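Local coordinates for protein charybdin (Charybdis maritima, PDB 2B7U) that belongs to the ribosome-inactivating protein family, whose fold packs a mixed beta sheet against a cluster of helices, at residues D26-L31 and Q163-A168. Residues are numbered along the deposited sequence; the frame is centred on the assembly and turned at random.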
loop_
_atom_site.group_PDB
_atom_site.type_symbol
_atom_site.label_atom_id
_atom_site.label_comp_id
_atom_site.label_asym_id
_atom_site.label_seq_id
_atom_site.Cartn_x
_atom_site.Cartn_y
_atom_site.Cartn_z
ATOM N N ASP A 26 -13.492 -6.940 -4.766
ATOM C CA ASP A 26 -14.186 -5.847 -5.438
ATOM C C ASP A 26 -13.648 -4.491 -4.967
ATOM O O ASP A 26 -13.415 -3.578 -5.748
ATOM C CB ASP A 26 -15.706 -5.868 -5.174
ATOM C CG ASP A 26 -16.433 -7.127 -5.691
ATOM O OD1 ASP A 26 -17.548 -7.385 -5.166
ATOM O OD2 ASP A 26 -15.945 -7.821 -6.612
ATOM N N PHE A 27 -13.463 -4.356 -3.662
ATOM C CA PHE A 27 -12.979 -3.106 -3.108
ATOM C C PHE A 27 -11.585 -2.755 -3.619
ATOM O O PHE A 27 -11.314 -1.627 -3.999
ATOM C CB PHE A 27 -12.978 -3.183 -1.579
ATOM C CG PHE A 27 -12.600 -1.899 -0.927
ATOM C CD1 PHE A 27 -13.536 -0.898 -0.712
ATOM C CD2 PHE A 27 -11.298 -1.684 -0.516
ATOM C CE1 PHE A 27 -13.173 0.291 -0.123
ATOM C CE2 PHE A 27 -10.939 -0.510 0.095
ATOM C CZ PHE A 27 -11.882 0.483 0.288
ATOM N N ILE A 28 -10.706 -3.741 -3.628
ATOM C CA ILE A 28 -9.330 -3.505 -4.084
ATOM C C ILE A 28 -9.317 -3.132 -5.572
ATOM O O ILE A 28 -8.603 -2.207 -5.980
ATOM C CB ILE A 28 -8.426 -4.725 -3.791
ATOM C CG1 ILE A 28 -8.267 -4.955 -2.277
ATOM C CG2 ILE A 28 -7.053 -4.560 -4.463
ATOM C CD1 ILE A 28 -7.642 -3.843 -1.510
ATOM N N LYS A 29 -10.113 -3.835 -6.366
ATOM C CA LYS A 29 -10.193 -3.557 -7.810
ATOM C C LYS A 29 -10.700 -2.138 -8.036
ATOM O O LYS A 29 -10.169 -1.402 -8.853
ATOM C CB LYS A 29 -11.070 -4.586 -8.486
ATOM C CG LYS A 29 -10.371 -5.935 -8.603
ATOM C CD LYS A 29 -11.306 -7.058 -8.995
ATOM C CE LYS A 29 -11.787 -6.963 -10.419
ATOM N NZ LYS A 29 -12.739 -8.040 -10.815
ATOM N N ASN A 30 -11.723 -1.739 -7.286
ATOM C CA ASN A 30 -12.234 -0.382 -7.410
ATOM C C ASN A 30 -11.220 0.660 -6.973
ATOM O O ASN A 30 -11.121 1.734 -7.568
ATOM C CB ASN A 30 -13.550 -0.217 -6.634
ATOM C CG ASN A 30 -14.679 -1.005 -7.244
ATOM O OD1 ASN A 30 -14.651 -1.328 -8.426
ATOM N ND2 ASN A 30 -15.700 -1.301 -6.445
ATOM N N LEU A 31 -10.448 0.352 -5.935
ATOM C CA LEU A 31 -9.455 1.274 -5.445
ATOM C C LEU A 31 -8.356 1.492 -6.496
ATOM O O LEU A 31 -7.898 2.602 -6.711
ATOM C CB LEU A 31 -8.871 0.756 -4.140
ATOM C CG LEU A 31 -7.776 1.604 -3.511
ATOM C CD1 LEU A 31 -8.205 3.067 -3.357
ATOM C CD2 LEU A 31 -7.324 1.029 -2.201
ATOM N N GLN A 163 -0.594 -3.897 4.792
ATOM C CA GLN A 163 -0.518 -5.140 4.048
ATOM C C GLN A 163 -1.810 -5.397 3.297
ATOM O O GLN A 163 -1.816 -5.667 2.091
ATOM C CB GLN A 163 -0.184 -6.305 4.957
ATOM C CG GLN A 163 1.220 -6.290 5.504
ATOM C CD GLN A 163 2.234 -6.631 4.451
ATOM O OE1 GLN A 163 1.934 -7.354 3.499
ATOM N NE2 GLN A 163 3.450 -6.083 4.584
ATOM N N MET A 164 -2.931 -5.293 3.990
ATOM C CA MET A 164 -4.184 -5.695 3.374
ATOM C C MET A 164 -4.791 -4.708 2.408
ATOM O O MET A 164 -5.670 -5.084 1.619
ATOM C CB MET A 164 -5.200 -6.084 4.462
ATOM C CG MET A 164 -4.704 -7.213 5.298
ATOM S SD MET A 164 -5.891 -7.831 6.537
ATOM C CE MET A 164 -7.026 -8.743 5.492
ATOM N N PHE A 165 -4.339 -3.455 2.435
ATOM C CA PHE A 165 -4.828 -2.466 1.466
ATOM C C PHE A 165 -3.724 -2.003 0.538
ATOM O O PHE A 165 -3.872 -2.123 -0.676
ATOM C CB PHE A 165 -5.585 -1.361 2.184
ATOM C CG PHE A 165 -6.831 -1.883 2.819
ATOM C CD1 PHE A 165 -7.957 -2.086 2.047
ATOM C CD2 PHE A 165 -6.842 -2.295 4.126
ATOM C CE1 PHE A 165 -9.106 -2.635 2.573
ATOM C CE2 PHE A 165 -7.995 -2.863 4.677
ATOM C CZ PHE A 165 -9.135 -3.027 3.899
ATOM N N CYS A 166 -2.596 -1.580 1.072
ATOM C CA CYS A 166 -1.534 -1.056 0.174
ATOM C C CYS A 166 -0.833 -2.173 -0.617
ATOM O O CYS A 166 -0.753 -2.117 -1.857
ATOM C CB CYS A 166 -0.550 -0.215 0.918
ATOM S SG CYS A 166 -1.396 1.154 1.803
ATOM N N GLU A 167 -0.336 -3.196 0.065
ATOM C CA GLU A 167 0.364 -4.238 -0.652
ATOM C C GLU A 167 -0.596 -5.040 -1.547
ATOM O O GLU A 167 -0.253 -5.446 -2.651
ATOM C CB GLU A 167 1.106 -5.160 0.296
ATOM C CG GLU A 167 2.041 -4.463 1.261
ATOM C CD GLU A 167 3.187 -3.743 0.615
ATOM O OE1 GLU A 167 3.387 -3.878 -0.621
ATOM O OE2 GLU A 167 3.903 -3.005 1.334
ATOM N N ALA A 168 -1.807 -5.311 -1.060
ATOM C CA ALA A 168 -2.822 -5.983 -1.888
ATOM C C ALA A 168 -3.164 -5.181 -3.147
ATOM O O ALA A 168 -3.339 -5.751 -4.227
ATOM C CB ALA A 168 -4.079 -6.247 -1.066
#
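I28 is the main bump here: its side chain projects from helix 21-35 into a shallow hollow on helix 151-170 bounded by M164 O, the F165 ring and A168. The two branches divide the work. CG1 lies beside the backbone N, anti to the carbonyl carbon (chi1 -65°), and carries CD1 into the hollow, where that methyl sits 3.9 Å from M164 O and 4.0 Å from F165 CD1. On another side of the hollow A168 presents its CB to I28 CD1, 4.3 Å away, and this small side chain is consistent with the isoleucine lying close to the backbone of helix 151-170. The other branch, I28 CG2, rests 3.9 Å from A168 O. Both carbonyl oxygens that the isoleucine brushes have polar partners on helix 21-35: Y24 OH bonds to M164 O and R32 NH1 to A168 O, one a turn before I28 and one a turn after it.

Beside this, F165 leans across to F27. Its CB leaves the helix alongside the gap, but the ring swings over until CE1 is 3.7 Å from F27 CE2. The CD1-CE1 side of F165 meets the CD2-CE2 side of F27, with the ring planes nearly perpendicular (88°) and the centroids 5.9 Å apart. A wider pi-type turn runs through 163-167, with A168 N bonded to Q163 O at 3.2 Å, and F165 sits within it.

The short helical axes pass 10.5 Å apart at -45°, and the CA atoms of I28 and F165 are the nearest pair across the two segments. T169, the residue after A168, is touched by both I28 and L31. Both phenylalanines reach the central mixed sheet, meeting L14 of strand 7-15 and L60 of strand 56-64, and the buried interface between the two helices is thereby seated against these two adjacent strands.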